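Local coordinates for glycerate dehydrogenase (Bacillus sp. 5mfcol3.1, PDB 6P2I), which reduces acyclic imino acids asymmetrically with NADPH and belongs to the D-isomer-specific 2-hydroxyacid dehydrogenase family, at the interface of chains A and B. Numbering follows the deposited sequence. Chains: chain A/B, Glycerate dehydrogenase.

Contact 1: the interface of chains A and B. Residues chain A 115, 138-139; chain B 100-101, 104, 279, 282, 285.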
# COMPACT_ATOMS: atom_id res chain seq x y z
N ARG A 115 7.35 -3.69 1.28
CA ARG A 115 8.20 -3.25 0.18
C ARG A 115 9.32 -2.34 0.66
O ARG A 115 10.11 -1.87 -0.17
CB ARG A 115 7.35 -2.54 -0.89
CG ARG A 115 6.18 -3.35 -1.48
CD ARG A 115 6.72 -4.67 -1.99
NE ARG A 115 5.74 -5.56 -2.62
CZ ARG A 115 5.74 -5.86 -3.93
NH1 ARG A 115 6.57 -5.27 -4.76
NH2 ARG A 115 4.87 -6.74 -4.40
N SER A 138 7.50 -10.30 0.17
CA SER A 138 6.49 -11.33 0.02
C SER A 138 5.25 -10.72 -0.63
O SER A 138 4.84 -9.61 -0.29
CB SER A 138 6.10 -11.94 1.37
OG SER A 138 7.13 -12.78 1.86
N GLU A 139 4.68 -11.45 -1.58
CA GLU A 139 3.35 -11.10 -2.06
C GLU A 139 2.34 -11.35 -0.95
O GLU A 139 2.47 -12.31 -0.19
CB GLU A 139 2.97 -11.93 -3.29
CG GLU A 139 3.80 -11.54 -4.51
CD GLU A 139 3.80 -12.58 -5.62
OE1 GLU A 139 4.71 -12.50 -6.48
OE2 GLU A 139 2.91 -13.47 -5.66
N GLN B 100 2.07 -10.89 -10.24
CA GLN B 100 1.48 -10.58 -8.94
C GLN B 100 2.33 -9.59 -8.17
O GLN B 100 1.80 -8.66 -7.54
CB GLN B 100 1.26 -11.85 -8.10
CG GLN B 100 0.48 -11.57 -6.79
CD GLN B 100 -0.95 -11.17 -7.04
OE1 GLN B 100 -1.55 -11.55 -8.06
NE2 GLN B 100 -1.52 -10.38 -6.13
N ALA B 101 3.65 -9.78 -8.18
CA ALA B 101 4.52 -8.89 -7.41
C ALA B 101 4.39 -7.44 -7.88
O ALA B 101 4.26 -6.51 -7.07
CB ALA B 101 5.97 -9.37 -7.52
N GLU B 104 0.94 -5.87 -7.07
CA GLU B 104 0.88 -5.39 -5.69
C GLU B 104 1.74 -4.15 -5.50
O GLU B 104 1.36 -3.26 -4.71
CB GLU B 104 1.30 -6.50 -4.72
CG GLU B 104 0.29 -7.66 -4.68
CD GLU B 104 0.60 -8.74 -3.64
OE1 GLU B 104 0.00 -9.84 -3.74
OE2 GLU B 104 1.42 -8.49 -2.73
N SER B 279 9.64 -10.37 -5.36
CA SER B 279 9.05 -11.18 -4.30
C SER B 279 9.65 -12.58 -4.30
O SER B 279 10.17 -13.05 -5.31
CB SER B 279 7.53 -11.27 -4.47
OG SER B 279 7.20 -12.08 -5.60
N ALA B 282 7.80 -14.45 -6.96
CA ALA B 282 8.13 -14.10 -8.33
C ALA B 282 9.45 -14.71 -8.74
O ALA B 282 9.58 -15.27 -9.84
CB ALA B 282 8.19 -12.58 -8.48
N LYS B 285 8.95 -18.37 -9.36
CA LYS B 285 8.30 -18.60 -10.64
C LYS B 285 9.23 -18.28 -11.81
O LYS B 285 9.16 -18.92 -12.86
CB LYS B 285 7.01 -17.77 -10.74
CG LYS B 285 5.84 -18.34 -9.93
CD LYS B 285 4.62 -17.43 -9.98
CE LYS B 285 4.90 -16.10 -9.30
NZ LYS B 285 3.70 -15.22 -9.30
O HOH W 1 4.47 -12.53 -9.15
O HOH W 2 3.69 -7.42 -1.74

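Contact 2: the interface of chains A and B. Residues chain A 112, 117-118, 121, 270; chain B 117-118, 121, 270.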
# COMPACT_ATOMS: atom_id res chain seq x y z
N ALA A 112 3.84 -0.60 2.70
CA ALA A 112 5.01 0.21 3.04
C ALA A 112 6.03 -0.61 3.83
O ALA A 112 7.24 -0.47 3.62
CB ALA A 112 4.57 1.45 3.84
N ILE A 117 9.30 0.73 1.64
CA ILE A 117 9.16 1.95 0.86
C ILE A 117 10.09 3.05 1.37
O ILE A 117 10.68 3.80 0.58
CB ILE A 117 7.69 2.41 0.85
CG1 ILE A 117 6.83 1.43 0.05
CG2 ILE A 117 7.57 3.82 0.27
CD1 ILE A 117 7.10 1.45 -1.48
N LEU A 118 10.23 3.19 2.70
CA LEU A 118 11.11 4.22 3.23
C LEU A 118 12.54 4.04 2.73
O LEU A 118 13.17 4.99 2.25
CB LEU A 118 11.07 4.20 4.76
CG LEU A 118 9.69 4.47 5.37
CD1 LEU A 118 9.77 4.35 6.89
CD2 LEU A 118 9.21 5.86 4.96
N ASP A 121 12.79 4.38 -1.33
CA ASP A 121 12.84 5.75 -1.80
C ASP A 121 14.18 6.38 -1.49
O ASP A 121 14.77 7.05 -2.34
CB ASP A 121 11.69 6.54 -1.18
CG ASP A 121 11.64 7.95 -1.66
OD1 ASP A 121 10.93 8.19 -2.65
OD2 ASP A 121 12.31 8.83 -1.05
N VAL A 270 6.99 1.37 10.11
CA VAL A 270 6.44 2.51 9.39
C VAL A 270 5.42 3.16 10.31
O VAL A 270 4.52 2.48 10.81
CB VAL A 270 5.81 2.07 8.05
CG1 VAL A 270 5.14 3.24 7.35
CG2 VAL A 270 6.88 1.44 7.16
N ILE B 117 3.14 8.61 2.89
CA ILE B 117 3.82 7.77 3.88
C ILE B 117 5.19 8.32 4.25
O ILE B 117 5.60 8.27 5.42
CB ILE B 117 3.93 6.33 3.33
CG1 ILE B 117 2.55 5.65 3.32
CG2 ILE B 117 4.97 5.53 4.11
CD1 ILE B 117 1.98 5.35 4.71
N LEU B 118 5.94 8.84 3.27
CA LEU B 118 7.27 9.36 3.55
C LEU B 118 7.20 10.50 4.57
O LEU B 118 7.92 10.51 5.57
CB LEU B 118 7.95 9.85 2.27
CG LEU B 118 8.21 8.78 1.19
CD1 LEU B 118 8.73 9.44 -0.08
CD2 LEU B 118 9.21 7.75 1.71
N ASP B 121 5.67 9.32 8.12
CA ASP B 121 6.65 8.66 8.98
C ASP B 121 7.63 9.67 9.56
O ASP B 121 7.94 9.62 10.75
CB ASP B 121 7.37 7.57 8.18
CG ASP B 121 8.36 6.83 9.03
OD1 ASP B 121 7.98 5.79 9.60
OD2 ASP B 121 9.51 7.30 9.14
N VAL B 270 7.20 9.09 -5.06
CA VAL B 270 7.69 7.97 -4.29
C VAL B 270 8.47 7.12 -5.28
O VAL B 270 7.93 6.72 -6.32
CB VAL B 270 6.56 7.16 -3.64
CG1 VAL B 270 7.14 5.91 -2.98
CG2 VAL B 270 5.80 8.02 -2.63

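Contact 3: the interface of chains A and B. Residues chain A 121, 124-125; chain B 263-264, 266, 269, 271.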
# COMPACT_ATOMS: atom_id res chain seq x y z
N ASP A 121 12.79 4.38 -1.33
CA ASP A 121 12.84 5.75 -1.80
C ASP A 121 14.18 6.38 -1.49
O ASP A 121 14.77 7.05 -2.34
CB ASP A 121 11.69 6.54 -1.18
CG ASP A 121 11.64 7.95 -1.66
OD1 ASP A 121 10.93 8.19 -2.65
OD2 ASP A 121 12.31 8.83 -1.05
N CYS A 124 16.85 5.47 -3.99
CA CYS A 124 16.77 6.23 -5.23
C CYS A 124 17.25 7.67 -5.05
O CYS A 124 17.89 8.23 -5.95
CB CYS A 124 15.35 6.21 -5.78
SG CYS A 124 14.74 4.55 -6.14
N ARG A 125 16.95 8.30 -3.90
CA ARG A 125 17.40 9.67 -3.68
C ARG A 125 18.92 9.74 -3.61
O ARG A 125 19.51 10.80 -3.86
CB ARG A 125 16.79 10.25 -2.40
CG ARG A 125 15.30 10.04 -2.24
CD ARG A 125 14.47 11.02 -3.05
NE ARG A 125 13.05 10.72 -2.88
CZ ARG A 125 12.05 11.49 -3.30
NH1 ARG A 125 12.31 12.64 -3.91
NH2 ARG A 125 10.80 11.11 -3.09
N ILE B 263 13.90 15.03 -10.59
CA ILE B 263 12.76 14.35 -9.97
C ILE B 263 13.09 13.91 -8.55
O ILE B 263 12.22 13.92 -7.67
CB ILE B 263 12.32 13.17 -10.87
CG1 ILE B 263 11.42 13.69 -11.98
CG2 ILE B 263 11.62 12.08 -10.08
CD1 ILE B 263 11.20 12.69 -13.10
N ILE B 264 14.36 13.56 -8.29
CA ILE B 264 14.80 13.17 -6.96
C ILE B 264 14.57 14.28 -5.93
O ILE B 264 14.42 14.00 -4.74
CB ILE B 264 16.29 12.74 -7.01
CG1 ILE B 264 16.40 11.29 -7.49
CG2 ILE B 264 16.99 12.88 -5.67
CD1 ILE B 264 16.30 11.13 -8.97
N LEU B 266 11.84 16.09 -5.68
CA LEU B 266 10.41 16.37 -5.54
C LEU B 266 9.85 15.72 -4.28
O LEU B 266 10.22 14.59 -3.93
CB LEU B 266 9.64 15.87 -6.77
CG LEU B 266 9.94 16.60 -8.08
CD1 LEU B 266 9.33 15.85 -9.24
CD2 LEU B 266 9.41 18.03 -8.02
N VAL B 269 6.73 12.62 -5.07
CA VAL B 269 7.01 11.38 -5.77
C VAL B 269 7.48 10.36 -4.76
O VAL B 269 8.06 10.70 -3.72
CB VAL B 269 8.05 11.51 -6.91
CG1 VAL B 269 7.57 12.48 -7.96
CG2 VAL B 269 9.42 11.90 -6.36
N LEU B 271 9.74 6.87 -4.98
CA LEU B 271 10.63 6.17 -5.90
C LEU B 271 11.01 4.81 -5.33
O LEU B 271 11.31 4.70 -4.14
CB LEU B 271 11.89 7.00 -6.12
CG LEU B 271 11.68 8.45 -6.52
CD1 LEU B 271 13.00 9.21 -6.49
CD2 LEU B 271 11.08 8.47 -7.91

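Contact 4: the interface of chains A and B. Residues chain A 273-275; chain B 128-132.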
# COMPACT_ATOMS: atom_id res chain seq x y z
N PRO A 273 0.99 9.41 11.89
CA PRO A 273 0.59 10.17 13.10
C PRO A 273 -0.92 10.20 13.33
O PRO A 273 -1.55 11.26 13.39
CB PRO A 273 1.15 11.57 12.81
CG PRO A 273 1.00 11.71 11.29
CD PRO A 273 1.30 10.30 10.74
N GLY A 274 -1.52 9.02 13.47
CA GLY A 274 -2.96 8.93 13.62
C GLY A 274 -3.74 9.37 12.39
O GLY A 274 -4.90 9.75 12.52
N SER A 275 -3.13 9.33 11.21
CA SER A 275 -3.74 9.88 10.00
C SER A 275 -4.56 8.85 9.22
O SER A 275 -5.06 9.17 8.13
CB SER A 275 -2.66 10.48 9.10
OG SER A 275 -1.63 9.51 8.86
N LEU B 128 5.82 13.90 16.74
CA LEU B 128 4.51 14.54 16.63
C LEU B 128 3.43 13.49 16.41
O LEU B 128 3.60 12.53 15.65
CB LEU B 128 4.51 15.55 15.48
CG LEU B 128 5.54 16.69 15.60
CD1 LEU B 128 5.43 17.59 14.39
CD2 LEU B 128 5.34 17.51 16.89
N SER B 129 2.30 13.68 17.10
CA SER B 129 1.18 12.76 17.07
C SER B 129 -0.09 13.49 16.63
O SER B 129 -0.19 14.72 16.73
CB SER B 129 0.96 12.12 18.46
OG SER B 129 0.49 13.09 19.38
N HIS B 130 -1.04 12.71 16.12
CA HIS B 130 -2.37 13.20 15.72
C HIS B 130 -2.27 14.43 14.83
O HIS B 130 -2.82 15.50 15.11
CB HIS B 130 -3.23 13.47 16.96
CG HIS B 130 -3.43 12.24 17.79
ND1 HIS B 130 -2.61 11.93 18.85
CD2 HIS B 130 -4.30 11.21 17.67
CE1 HIS B 130 -2.99 10.78 19.38
NE2 HIS B 130 -4.01 10.32 18.68
N ILE B 131 -1.52 14.27 13.74
CA ILE B 131 -1.32 15.29 12.72
C ILE B 131 -2.15 14.88 11.52
O ILE B 131 -1.81 13.92 10.81
CB ILE B 131 0.16 15.41 12.34
CG1 ILE B 131 1.00 15.71 13.59
CG2 ILE B 131 0.36 16.48 11.28
CD1 ILE B 131 0.54 16.96 14.36
N TYR B 132 -3.25 15.59 11.30
CA TYR B 132 -4.19 15.19 10.25
C TYR B 132 -4.10 16.05 8.99
O TYR B 132 -4.00 15.49 7.90
CB TYR B 132 -5.63 15.19 10.77
CG TYR B 132 -5.85 14.49 12.10
CD1 TYR B 132 -5.15 13.34 12.45
CD2 TYR B 132 -6.79 14.98 13.00
CE1 TYR B 132 -5.36 12.70 13.65
CE2 TYR B 132 -7.01 14.35 14.21
CZ TYR B 132 -6.30 13.23 14.54
OH TYR B 132 -6.54 12.62 15.75

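Contact 1: the interface of chains A and B
A:Glu139 lies in a loop of extended backbone and points its side chain across to the N-terminal turns of B helix 99-114. In this 2-hydroxyacid dehydrogenase fold the contact belongs to a two-fold interface of the deposited dimer, probably the family's usual pairing. The A:Glu139 chain runs straight beyond CG (chi2 162°), carrying its carboxylate between B:Gln100 and B:Ser279. The B:Ser279 hydroxyl OG donates to A:Glu139 OE1 at 2.7 Å, from above the carboxylate plane. B:Ser279 OG in turn accepts from B:Ala282 N at 2.8 Å, which helps to orient it. Water 1 joins OE1 to B:Ala101 N and to the B:Lys285 ammonium NZ. On the other carboxylate oxygen, A:Glu139 OE2 meets the aliphatic CG of B:Gln100 at 3.3 Å; the carboxylate and amide planes stand 55° apart. The B:Gln100 amide NE2 instead donates to B:Glu104 OE1 (2.9 Å, 171° at H), on the anti lone pair of that oxygen. From the loop after its own helix 99-114, A:Arg115 donates through NH2 to B:Ala101 O at 2.8 Å, in the carbonyl plane and on a lone pair. Water 2 is shared by A:Arg115 NE and NH2, A:Ser138 O and B:Glu104 OE2, linking two oppositely charged groups without direct contact.

Contact 2: the interface of chains A and B
A:Leu118 and B:Leu118 meet on the dimer axis, each on helix 117-125 of its own subunit, in a two-fold helix-to-helix contact of the 2-hydroxyacid dehydrogenase family type. Each leucine loses 54 Å² to the partner. Their side chains slide past each other in opposite directions, with A:Leu118 CD2 at 3.8 Å from B:Leu118 CD2. The other branch does different work: A:Leu118 CD1 packs against the B:Asp121 carboxylate, 3.6 Å from its CG, the leucine and aspartate side chains crossing at a slant. The twin pair, B:Leu118 CD1 and A:Asp121 CG, repeats the spacing at 3.6 Å. Both aspartates hold CG anti to the backbone N (chi1 -178°), which swings the carboxylate over the opposing leucine methyl and brings OD1 of A:Asp121 to 3.6 Å from the B:Val270 CA. Methyl carbon and carboxylate thus share one surface, the leucine methyl probably screening part of the carboxylate from solvent. B:Ile117, with 39 Å² hidden, is the next contributor. Its CG2 branch, rather than the longer CG1 arm, faces chain A and touches A:Val270 CG1 at 4.0 Å and A:Ala112 CB at 4.1 Å. Isoleucine and valine cross at about a right angle, branch against branch. In the reciprocal pair A:Ile117 CG2 comes to 3.9 Å from B:Val270 CG1, the valine reaching out from strand 269-271.

Contact 3: the interface of chains A and B
A:Cys124 and B:Leu271 form the apolar centre, where helix 117-125 of one subunit of this dehydrogenase-family dimer meets strand 269-271 of the other. A:Cys124 CB packs at 3.6 Å from B:Leu271 CB, and SG rests against the same leucine. B:Leu271 CD1 then lies 3.9 Å above one face of the A:Arg125 guanidinium, offset toward its rim. Opposite the arginine stem, B:Ile264 runs antiparallel to it and sets CG2 against A:Arg125 CA. The A:Arg125 chain bends at chi2 (-80°) and then extends, which brings its guanidinium to the backbone carbonyls of chain B. A:Arg125 NH1 donates to B:Ile264 O at 2.6 Å, within the guanidinium plane but well above the carbonyl plane, and to B:Leu266 O at 2.9 Å. A:Arg125 NH2 reaches B:Val269 O at 2.8 Å by a strongly bent bond (117° at H). Within chain A, A:Asp121 holds the guanidinium side-on: A:Arg125 NE forms a salt bridge to A:Asp121 OD2 at 2.7 Å, while NH2 bonds to OD1. This pairing limits rotation of the arginine and probably offsets its charge. The A:Asp121 OD1 atom also accepts B:Leu271 N at 2.9 Å on its anti lone pair, its syn lone pair being used by A:Arg125 NH2.

Contact 4: the interface of chains A and B
A:Pro273 presses its ring against the B:Ile131 stretch of a loop in the partner subunit, another patch of the dehydrogenase-family dimer interface. The proline loses 48 Å² to chain B, more than any other residue here. Starting at A:Pro273 CB, the ring carbon faces B:Leu128 O and B:Ile131 N, each 3.9 Å away. One atom farther, at the tip of the pucker (chi1 34°), A:Pro273 CG lies 3.9 Å from B:Ile131 CB and still nearer the carbonyl oxygen of that residue. The two side chains cross at about a right angle, with the isoleucine contributing its branch-point carbon to the contact. Behind the ring, the proline carbonyl holds the loop by a polar link: B:Ile131 N donates to A:Pro273 O at 3.0 Å, in the carbonyl plane and with a C=O to donor angle of 149°. B:His130 N also lies 3.1 Å from A:Pro273 O, but its N-H points largely elsewhere, so the firm bond is the one from B:Ile131. A:Gly274 follows with positive phi, turning the chain toward B:Tyr132. On the tyrosine side, CG is anti to the carbonyl carbon (chi1 -48°), bringing the ring beside A:Gly274. B:His130 O of the same chain sits 4.0 Å above the centre of one face of the B:Tyr132 ring. Across the interface, the aromatic carbon B:Tyr132 CE1 approaches the A:Gly274 carbonyl oxygen O at 3.2 Å.

Contacts 2 and 3 adjoin, their C-alpha centres about 11 Å apart, and share A:Asp121. Helix 117-125 of chain A serves both, meeting strand 269-271 of chain B in each. Contact 1 lies about 18 Å from contact 2 and involves the B copy of helix 99-114, whose A copy supplies A:Ala112 to contact 2. Contact 4 is about 16 Å from contact 2 and 30 Å from contact 1, toward the other end of the interface. Two-fold symmetry repeats every patch with the chains exchanged, so the subunits meet at several patches spread along the interface, consistent with a stable dimer.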